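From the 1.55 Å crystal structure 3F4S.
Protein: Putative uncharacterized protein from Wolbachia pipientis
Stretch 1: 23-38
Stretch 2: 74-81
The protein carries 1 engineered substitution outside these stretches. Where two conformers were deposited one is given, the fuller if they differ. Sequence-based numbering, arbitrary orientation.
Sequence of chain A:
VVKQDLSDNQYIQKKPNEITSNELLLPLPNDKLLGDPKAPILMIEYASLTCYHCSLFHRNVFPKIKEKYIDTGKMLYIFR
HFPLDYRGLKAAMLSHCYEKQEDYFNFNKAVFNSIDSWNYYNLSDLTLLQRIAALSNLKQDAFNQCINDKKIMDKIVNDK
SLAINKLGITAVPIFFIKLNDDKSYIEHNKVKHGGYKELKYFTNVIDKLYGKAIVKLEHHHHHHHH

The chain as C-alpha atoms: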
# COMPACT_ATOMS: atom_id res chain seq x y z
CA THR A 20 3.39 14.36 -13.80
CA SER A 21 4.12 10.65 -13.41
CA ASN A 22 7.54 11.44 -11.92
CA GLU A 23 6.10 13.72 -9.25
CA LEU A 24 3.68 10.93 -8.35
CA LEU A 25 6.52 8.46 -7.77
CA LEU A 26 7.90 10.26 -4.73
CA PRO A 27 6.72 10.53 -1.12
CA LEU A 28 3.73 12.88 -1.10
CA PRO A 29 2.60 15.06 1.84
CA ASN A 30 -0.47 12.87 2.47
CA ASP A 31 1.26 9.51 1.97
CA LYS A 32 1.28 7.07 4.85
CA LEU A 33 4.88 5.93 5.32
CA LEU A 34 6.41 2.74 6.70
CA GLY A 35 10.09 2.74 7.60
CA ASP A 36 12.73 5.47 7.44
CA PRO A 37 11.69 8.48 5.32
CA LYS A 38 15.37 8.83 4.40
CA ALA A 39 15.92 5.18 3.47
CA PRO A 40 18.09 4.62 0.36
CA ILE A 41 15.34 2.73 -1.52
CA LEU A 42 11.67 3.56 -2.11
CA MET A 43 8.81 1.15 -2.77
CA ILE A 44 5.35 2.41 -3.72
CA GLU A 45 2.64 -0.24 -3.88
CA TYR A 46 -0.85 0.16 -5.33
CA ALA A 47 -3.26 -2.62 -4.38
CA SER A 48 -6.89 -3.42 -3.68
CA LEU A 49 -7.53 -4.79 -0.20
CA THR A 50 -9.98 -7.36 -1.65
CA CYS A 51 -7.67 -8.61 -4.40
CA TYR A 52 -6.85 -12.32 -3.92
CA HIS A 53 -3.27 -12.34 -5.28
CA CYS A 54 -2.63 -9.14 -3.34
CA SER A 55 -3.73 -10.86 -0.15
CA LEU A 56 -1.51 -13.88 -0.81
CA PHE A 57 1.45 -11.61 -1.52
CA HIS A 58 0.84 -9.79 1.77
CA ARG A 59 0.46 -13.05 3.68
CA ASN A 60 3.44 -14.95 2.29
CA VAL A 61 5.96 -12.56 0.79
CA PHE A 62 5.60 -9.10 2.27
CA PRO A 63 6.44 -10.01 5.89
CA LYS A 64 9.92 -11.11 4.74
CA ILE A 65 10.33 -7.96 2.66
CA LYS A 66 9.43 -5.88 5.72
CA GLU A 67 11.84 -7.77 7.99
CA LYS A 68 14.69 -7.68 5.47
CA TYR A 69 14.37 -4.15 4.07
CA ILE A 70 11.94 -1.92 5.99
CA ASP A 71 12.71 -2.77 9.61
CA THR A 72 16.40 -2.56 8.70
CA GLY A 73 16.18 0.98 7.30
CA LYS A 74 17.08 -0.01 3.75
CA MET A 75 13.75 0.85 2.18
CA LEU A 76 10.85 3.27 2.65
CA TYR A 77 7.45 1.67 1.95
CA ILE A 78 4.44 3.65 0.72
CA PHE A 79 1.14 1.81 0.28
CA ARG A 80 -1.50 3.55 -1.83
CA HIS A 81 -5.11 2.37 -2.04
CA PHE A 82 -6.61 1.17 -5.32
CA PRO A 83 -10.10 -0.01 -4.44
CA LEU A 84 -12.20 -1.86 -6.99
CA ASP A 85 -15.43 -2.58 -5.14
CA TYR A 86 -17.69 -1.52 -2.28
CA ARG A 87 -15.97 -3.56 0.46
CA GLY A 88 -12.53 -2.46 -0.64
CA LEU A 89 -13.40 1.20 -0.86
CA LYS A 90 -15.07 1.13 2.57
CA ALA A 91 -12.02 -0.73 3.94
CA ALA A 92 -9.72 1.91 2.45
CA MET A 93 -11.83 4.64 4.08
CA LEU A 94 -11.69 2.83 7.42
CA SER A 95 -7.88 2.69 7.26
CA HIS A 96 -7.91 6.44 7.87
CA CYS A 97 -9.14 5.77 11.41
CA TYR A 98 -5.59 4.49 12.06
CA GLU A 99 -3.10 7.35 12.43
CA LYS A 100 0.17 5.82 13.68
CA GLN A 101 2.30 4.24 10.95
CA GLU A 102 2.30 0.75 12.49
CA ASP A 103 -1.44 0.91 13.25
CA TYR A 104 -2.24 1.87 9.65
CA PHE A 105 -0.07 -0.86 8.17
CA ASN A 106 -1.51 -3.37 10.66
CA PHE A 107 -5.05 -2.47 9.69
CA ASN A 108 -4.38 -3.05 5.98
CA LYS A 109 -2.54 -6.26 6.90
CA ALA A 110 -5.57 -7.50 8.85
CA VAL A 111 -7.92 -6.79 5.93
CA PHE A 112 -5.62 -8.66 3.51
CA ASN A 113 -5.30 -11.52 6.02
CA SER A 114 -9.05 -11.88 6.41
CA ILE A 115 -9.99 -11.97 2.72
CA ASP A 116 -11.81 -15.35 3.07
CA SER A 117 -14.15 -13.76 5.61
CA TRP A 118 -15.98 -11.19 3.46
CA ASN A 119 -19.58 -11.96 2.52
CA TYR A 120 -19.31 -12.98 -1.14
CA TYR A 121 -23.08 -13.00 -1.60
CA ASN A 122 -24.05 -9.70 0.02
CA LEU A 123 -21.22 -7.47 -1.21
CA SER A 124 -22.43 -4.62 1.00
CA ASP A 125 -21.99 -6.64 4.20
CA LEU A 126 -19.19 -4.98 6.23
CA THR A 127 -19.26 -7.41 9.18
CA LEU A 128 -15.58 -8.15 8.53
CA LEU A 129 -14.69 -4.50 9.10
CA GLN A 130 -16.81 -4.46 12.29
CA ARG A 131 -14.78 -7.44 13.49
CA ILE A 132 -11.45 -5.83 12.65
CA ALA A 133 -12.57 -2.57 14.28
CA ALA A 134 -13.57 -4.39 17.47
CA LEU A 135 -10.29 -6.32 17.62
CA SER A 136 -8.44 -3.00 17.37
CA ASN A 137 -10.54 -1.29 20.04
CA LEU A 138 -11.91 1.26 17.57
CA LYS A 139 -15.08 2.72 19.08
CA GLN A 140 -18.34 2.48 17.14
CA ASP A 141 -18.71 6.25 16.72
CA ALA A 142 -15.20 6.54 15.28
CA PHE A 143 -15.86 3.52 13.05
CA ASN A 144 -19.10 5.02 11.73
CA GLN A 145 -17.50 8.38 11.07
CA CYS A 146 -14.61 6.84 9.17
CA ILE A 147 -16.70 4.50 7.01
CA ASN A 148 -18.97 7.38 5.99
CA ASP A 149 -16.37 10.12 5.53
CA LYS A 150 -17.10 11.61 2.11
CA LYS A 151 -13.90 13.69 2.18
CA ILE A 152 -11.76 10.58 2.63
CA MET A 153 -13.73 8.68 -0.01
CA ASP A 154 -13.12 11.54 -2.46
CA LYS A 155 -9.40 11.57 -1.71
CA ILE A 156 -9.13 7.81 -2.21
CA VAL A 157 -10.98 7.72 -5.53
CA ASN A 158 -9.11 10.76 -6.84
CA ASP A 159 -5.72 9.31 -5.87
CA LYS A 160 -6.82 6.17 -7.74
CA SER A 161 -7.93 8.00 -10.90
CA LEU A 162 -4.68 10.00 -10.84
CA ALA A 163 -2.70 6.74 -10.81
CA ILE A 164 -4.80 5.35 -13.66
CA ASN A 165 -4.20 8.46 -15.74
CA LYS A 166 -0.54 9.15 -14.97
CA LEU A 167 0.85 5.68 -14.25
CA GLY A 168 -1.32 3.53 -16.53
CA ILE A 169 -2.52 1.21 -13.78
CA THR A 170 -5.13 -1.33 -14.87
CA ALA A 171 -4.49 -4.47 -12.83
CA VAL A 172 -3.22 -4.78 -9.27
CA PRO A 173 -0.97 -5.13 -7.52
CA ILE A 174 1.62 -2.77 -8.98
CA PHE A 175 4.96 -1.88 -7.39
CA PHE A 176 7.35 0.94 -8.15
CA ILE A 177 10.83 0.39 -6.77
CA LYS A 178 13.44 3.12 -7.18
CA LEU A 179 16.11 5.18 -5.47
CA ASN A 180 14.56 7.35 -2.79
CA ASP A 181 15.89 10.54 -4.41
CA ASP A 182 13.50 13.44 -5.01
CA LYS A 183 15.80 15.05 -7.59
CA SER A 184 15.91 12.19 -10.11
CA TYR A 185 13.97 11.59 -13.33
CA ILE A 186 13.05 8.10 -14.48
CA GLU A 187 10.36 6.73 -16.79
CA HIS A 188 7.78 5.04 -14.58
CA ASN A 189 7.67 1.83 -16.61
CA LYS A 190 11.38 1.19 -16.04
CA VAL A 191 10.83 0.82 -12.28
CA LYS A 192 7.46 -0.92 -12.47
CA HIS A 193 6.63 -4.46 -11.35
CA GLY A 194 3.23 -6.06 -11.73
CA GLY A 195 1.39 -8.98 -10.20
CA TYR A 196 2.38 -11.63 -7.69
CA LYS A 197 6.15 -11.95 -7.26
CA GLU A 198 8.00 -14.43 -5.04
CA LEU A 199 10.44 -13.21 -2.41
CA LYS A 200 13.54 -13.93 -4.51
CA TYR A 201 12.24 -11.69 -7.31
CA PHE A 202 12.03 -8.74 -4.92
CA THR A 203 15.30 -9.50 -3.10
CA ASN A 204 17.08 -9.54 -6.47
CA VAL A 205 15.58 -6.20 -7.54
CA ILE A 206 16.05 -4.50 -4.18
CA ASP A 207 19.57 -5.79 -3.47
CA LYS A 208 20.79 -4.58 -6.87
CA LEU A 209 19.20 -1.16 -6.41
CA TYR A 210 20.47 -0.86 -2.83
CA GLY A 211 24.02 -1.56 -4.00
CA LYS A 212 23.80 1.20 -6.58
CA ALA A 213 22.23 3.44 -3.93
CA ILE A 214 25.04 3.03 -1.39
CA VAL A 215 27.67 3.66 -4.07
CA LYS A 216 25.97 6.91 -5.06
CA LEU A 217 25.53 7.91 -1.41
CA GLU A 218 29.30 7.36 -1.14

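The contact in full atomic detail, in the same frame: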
# COMPACT_ATOMS: atom_id res chain seq x y z
N GLU A 23 6.45 13.08 -10.51
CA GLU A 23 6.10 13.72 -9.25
C GLU A 23 5.20 12.82 -8.40
O GLU A 23 5.13 12.97 -7.18
CB GLU A 23 5.44 15.07 -9.51
CG GLU A 23 6.40 16.10 -10.11
CD GLU A 23 5.68 17.24 -10.78
OE1 GLU A 23 4.47 17.13 -11.03
OE2 GLU A 23 6.34 18.27 -11.07
N LEU A 24 4.54 11.87 -9.05
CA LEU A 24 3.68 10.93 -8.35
C LEU A 24 4.49 9.80 -7.71
O LEU A 24 4.07 9.21 -6.72
CB LEU A 24 2.65 10.35 -9.33
CG LEU A 24 1.46 9.61 -8.72
CD1 LEU A 24 0.90 10.39 -7.54
CD2 LEU A 24 0.39 9.37 -9.77
N LEU A 25 5.66 9.53 -8.27
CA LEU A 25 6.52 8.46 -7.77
C LEU A 25 7.54 8.94 -6.75
O LEU A 25 8.70 8.53 -6.75
CB LEU A 25 7.21 7.74 -8.93
CG LEU A 25 6.27 6.94 -9.83
CD1 LEU A 25 7.06 6.10 -10.83
CD2 LEU A 25 5.33 6.05 -9.00
N LEU A 26 7.10 9.83 -5.87
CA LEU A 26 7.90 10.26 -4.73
C LEU A 26 6.98 10.35 -3.52
O LEU A 26 5.76 10.35 -3.67
CB LEU A 26 8.57 11.61 -5.00
CG LEU A 26 7.71 12.77 -5.51
CD1 LEU A 26 6.84 13.33 -4.40
CD2 LEU A 26 8.58 13.86 -6.11
N PRO A 27 7.56 10.40 -2.32
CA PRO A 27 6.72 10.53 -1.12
C PRO A 27 5.94 11.83 -1.13
O PRO A 27 6.52 12.92 -1.21
CB PRO A 27 7.75 10.52 0.02
CG PRO A 27 8.94 9.81 -0.56
CD PRO A 27 8.98 10.25 -1.98
N LEU A 28 4.61 11.72 -1.07
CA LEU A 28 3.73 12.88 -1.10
C LEU A 28 3.35 13.30 0.32
O LEU A 28 3.44 12.50 1.25
CB LEU A 28 2.48 12.58 -1.92
CG LEU A 28 2.74 12.18 -3.38
CD1 LEU A 28 1.48 11.61 -4.01
CD2 LEU A 28 3.26 13.34 -4.20
N PRO A 29 2.93 14.56 0.50
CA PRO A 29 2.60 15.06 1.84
C PRO A 29 1.56 14.20 2.57
O PRO A 29 1.68 14.02 3.78
CB PRO A 29 2.04 16.46 1.57
CG PRO A 29 2.70 16.87 0.30
CD PRO A 29 2.84 15.62 -0.52
N ASN A 30 0.58 13.67 1.85
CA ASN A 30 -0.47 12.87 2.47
C ASN A 30 -0.22 11.36 2.48
O ASN A 30 -1.04 10.59 2.96
CB ASN A 30 -1.83 13.17 1.82
CG ASN A 30 -2.41 14.51 2.25
OD1 ASN A 30 -1.84 15.21 3.09
ND2 ASN A 30 -3.55 14.87 1.67
N ASP A 31 0.93 10.93 1.96
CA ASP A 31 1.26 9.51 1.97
C ASP A 31 1.40 9.00 3.39
O ASP A 31 1.86 9.72 4.28
CB ASP A 31 2.56 9.24 1.20
CG ASP A 31 2.34 8.95 -0.27
OD1 ASP A 31 1.32 8.32 -0.62
OD2 ASP A 31 3.21 9.33 -1.08
N LYS A 32 1.00 7.76 3.61
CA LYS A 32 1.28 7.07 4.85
C LYS A 32 2.57 6.28 4.63
O LYS A 32 2.68 5.50 3.69
CB LYS A 32 0.13 6.13 5.20
CG LYS A 32 -1.21 6.82 5.30
CD LYS A 32 -1.27 7.79 6.47
CE LYS A 32 -1.11 7.07 7.80
NZ LYS A 32 -1.31 8.00 8.96
N LEU A 33 3.56 6.51 5.50
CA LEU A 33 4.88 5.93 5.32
C LEU A 33 5.14 4.77 6.28
O LEU A 33 4.63 4.75 7.40
CB LEU A 33 5.96 7.00 5.52
CG LEU A 33 5.74 8.31 4.77
CD1 LEU A 33 6.91 9.25 5.01
CD2 LEU A 33 5.53 8.07 3.29
N LEU A 34 5.93 3.80 5.83
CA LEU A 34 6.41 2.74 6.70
C LEU A 34 7.92 2.63 6.55
O LEU A 34 8.42 2.41 5.44
CB LEU A 34 5.74 1.41 6.38
CG LEU A 34 5.95 0.29 7.41
CD1 LEU A 34 5.33 0.65 8.76
CD2 LEU A 34 5.39 -1.04 6.90
N GLY A 35 8.64 2.78 7.65
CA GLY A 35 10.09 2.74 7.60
C GLY A 35 10.69 4.13 7.62
O GLY A 35 9.98 5.12 7.85
N ASP A 36 11.99 4.21 7.38
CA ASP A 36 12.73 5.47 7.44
C ASP A 36 12.47 6.33 6.21
O ASP A 36 12.74 5.91 5.09
CB ASP A 36 14.23 5.18 7.56
CG ASP A 36 15.06 6.43 7.79
OD1 ASP A 36 14.52 7.55 7.67
OD2 ASP A 36 16.26 6.29 8.10
N PRO A 37 11.93 7.54 6.42
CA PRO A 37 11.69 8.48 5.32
C PRO A 37 12.94 8.76 4.50
O PRO A 37 12.84 9.14 3.33
CB PRO A 37 11.25 9.76 6.04
CG PRO A 37 10.67 9.28 7.33
CD PRO A 37 11.49 8.08 7.72
N LYS A 38 14.11 8.57 5.09
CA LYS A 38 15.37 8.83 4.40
C LYS A 38 16.08 7.54 3.98
O LYS A 38 17.28 7.56 3.70
CB LYS A 38 16.29 9.69 5.26
CG LYS A 38 15.70 11.05 5.60
N LYS A 74 16.59 -0.02 5.12
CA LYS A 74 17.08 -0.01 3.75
C LYS A 74 16.08 0.60 2.78
O LYS A 74 16.46 1.15 1.75
CB LYS A 74 17.45 -1.43 3.28
CG LYS A 74 18.73 -1.97 3.92
CD LYS A 74 19.05 -3.36 3.40
CE LYS A 74 20.36 -3.88 3.97
NZ LYS A 74 20.77 -5.16 3.33
N MET A 75 14.80 0.51 3.12
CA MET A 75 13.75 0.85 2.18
C MET A 75 12.55 1.51 2.85
O MET A 75 12.08 1.04 3.90
CB MET A 75 13.29 -0.41 1.43
CG MET A 75 12.26 -0.17 0.33
SD MET A 75 11.92 -1.67 -0.62
CE MET A 75 10.76 -2.50 0.47
N LEU A 76 12.08 2.59 2.25
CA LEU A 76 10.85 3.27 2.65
C LEU A 76 9.67 2.68 1.87
O LEU A 76 9.74 2.56 0.65
CB LEU A 76 10.95 4.76 2.37
CG LEU A 76 9.69 5.62 2.55
CD1 LEU A 76 9.21 5.55 3.99
CD2 LEU A 76 9.94 7.07 2.13
N TYR A 77 8.61 2.31 2.58
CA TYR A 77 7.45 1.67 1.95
C TYR A 77 6.22 2.58 2.00
O TYR A 77 5.82 3.03 3.08
CB TYR A 77 7.16 0.34 2.63
CG TYR A 77 5.88 -0.35 2.22
CD1 TYR A 77 5.78 -0.98 0.99
CD2 TYR A 77 4.79 -0.41 3.09
CE1 TYR A 77 4.61 -1.64 0.61
CE2 TYR A 77 3.62 -1.06 2.72
CZ TYR A 77 3.53 -1.67 1.49
OH TYR A 77 2.37 -2.33 1.13
N ILE A 78 5.64 2.83 0.83
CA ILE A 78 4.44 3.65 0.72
C ILE A 78 3.33 2.87 0.04
O ILE A 78 3.41 2.59 -1.16
CB ILE A 78 4.71 4.93 -0.07
CG1 ILE A 78 5.82 5.75 0.59
CG2 ILE A 78 3.42 5.74 -0.22
CD1 ILE A 78 6.13 7.07 -0.10
N PHE A 79 2.30 2.52 0.80
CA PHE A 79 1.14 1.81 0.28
C PHE A 79 0.09 2.83 -0.12
O PHE A 79 -0.24 3.72 0.66
CB PHE A 79 0.57 0.88 1.35
CG PHE A 79 -0.61 0.06 0.88
CD1 PHE A 79 -0.42 -0.96 -0.03
CD2 PHE A 79 -1.89 0.32 1.34
CE1 PHE A 79 -1.49 -1.72 -0.48
CE2 PHE A 79 -2.97 -0.44 0.90
CZ PHE A 79 -2.77 -1.46 -0.02
N ARG A 80 -0.43 2.68 -1.34
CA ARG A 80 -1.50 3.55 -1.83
C ARG A 80 -2.70 2.70 -2.22
O ARG A 80 -2.56 1.65 -2.86
CB ARG A 80 -1.03 4.40 -3.00
CG ARG A 80 -0.01 5.47 -2.59
CD ARG A 80 0.52 6.27 -3.78
NE ARG A 80 1.58 7.18 -3.35
CZ ARG A 80 2.44 7.76 -4.18
NH1 ARG A 80 2.36 7.52 -5.49
NH2 ARG A 80 3.37 8.59 -3.71
N HIS A 81 -3.89 3.14 -1.81
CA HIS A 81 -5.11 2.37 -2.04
C HIS A 81 -5.50 2.38 -3.52
O HIS A 81 -5.28 3.37 -4.24
CB HIS A 81 -6.26 2.93 -1.21
CG HIS A 81 -6.13 2.66 0.26
ND1 HIS A 81 -6.13 1.38 0.79
CD2 HIS A 81 -6.00 3.50 1.32
CE1 HIS A 81 -6.01 1.45 2.10
NE2 HIS A 81 -5.93 2.72 2.45
O HOH W 1 0.10 6.51 1.04
O HOH W 2 3.01 2.82 3.74
O HOH W 3 13.15 1.77 6.41

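Stretch 2 is a strand from Met-75 to His-81, and the loop-rich stretch 1 packs against it, running antiparallel to it from Leu-33 to Gly-35, opposite Ile-78 to Leu-76, and burying 612 Å² in total, both sides summed. True backbone pairing is brief. Leu-34 and Tyr-77, with CA atoms 5.0 Å apart, form a hydrogen-bonded antiparallel pair: Leu-34 N donates to Tyr-77 O (2.9 Å, N-H...O 145°) and Tyr-77 N donates to Leu-34 O (2.9 Å, 168°), so both residues have their amide and carbonyl satisfied.

Beyond this pair, water takes over the ladder. Water 2 donates to Lys-32 O (2.7 Å) and to Tyr-77 O (2.9 Å) while accepting from Phe-79 N (3.0 Å); Lys-32 O lies 4.2 Å from Phe-79 N, too far for a direct bond. Tyr-77 O thus accepts twice, from Leu-34 N and from the water. Water 1 accepts from Lys-32 N (3.0 Å) and donates to Phe-79 O (2.8 Å) and Asp-31 OD1 (2.7 Å). At the other end, water 3 accepts from Asp-36 N (2.9 Å) and donates to Met-75 O (2.8 Å). The direct pair is therefore flanked by solvent bridges. Between them, Gly-35 adopts phi/psi of 100/-170, where an ideal CB would be jammed against the preceding carbonyl oxygen and would lie 3.0 Å from Met-75 O.

The polar centre is Arg-80, whose extended side chain brings its guanidinium to stretch 1. Asp-31 meets it in a bidentate salt bridge: Arg-80 NE to Asp-31 OD1 is 3.0 Å (158°) and Arg-80 NH2 to Asp-31 OD2 is 2.7 Å (167°), with OD2 lying near the guanidinium plane. Arg-80 NH1 donates to Leu-24 O at 2.7 Å (157°); Arg-80 NH2 adds weak bonds to Leu-24 O (3.2 Å, 132°) and Leu-26 O (3.0 Å, 124°). Leu-28 CD1 covers one face of the group, 3.6 Å from Arg-80 NH2. The carboxylate is itself held in place: Asp-31 OD2 also accepts from Leu-28 N (2.8 Å, 168°), within a type I turn from Leu-28 to Asp-31 closed by Asp-31 N to Leu-28 O at 3.0 Å.

Apolar contacts fill the remaining space. Leu-33 CD2 lies 3.6 Å from Ile-78 CG1, and Pro-27 CB approaches Ile-78 CD1 at 3.8 Å. Leu-76 joins them, its CD1 3.9 Å from Leu-33 CB and its CD2 4.0 Å from Pro-27 CG. On the face carrying Leu-34 and Tyr-77, Leu-34 CB meets the ring edge at Tyr-77 CD2, 3.9 Å away.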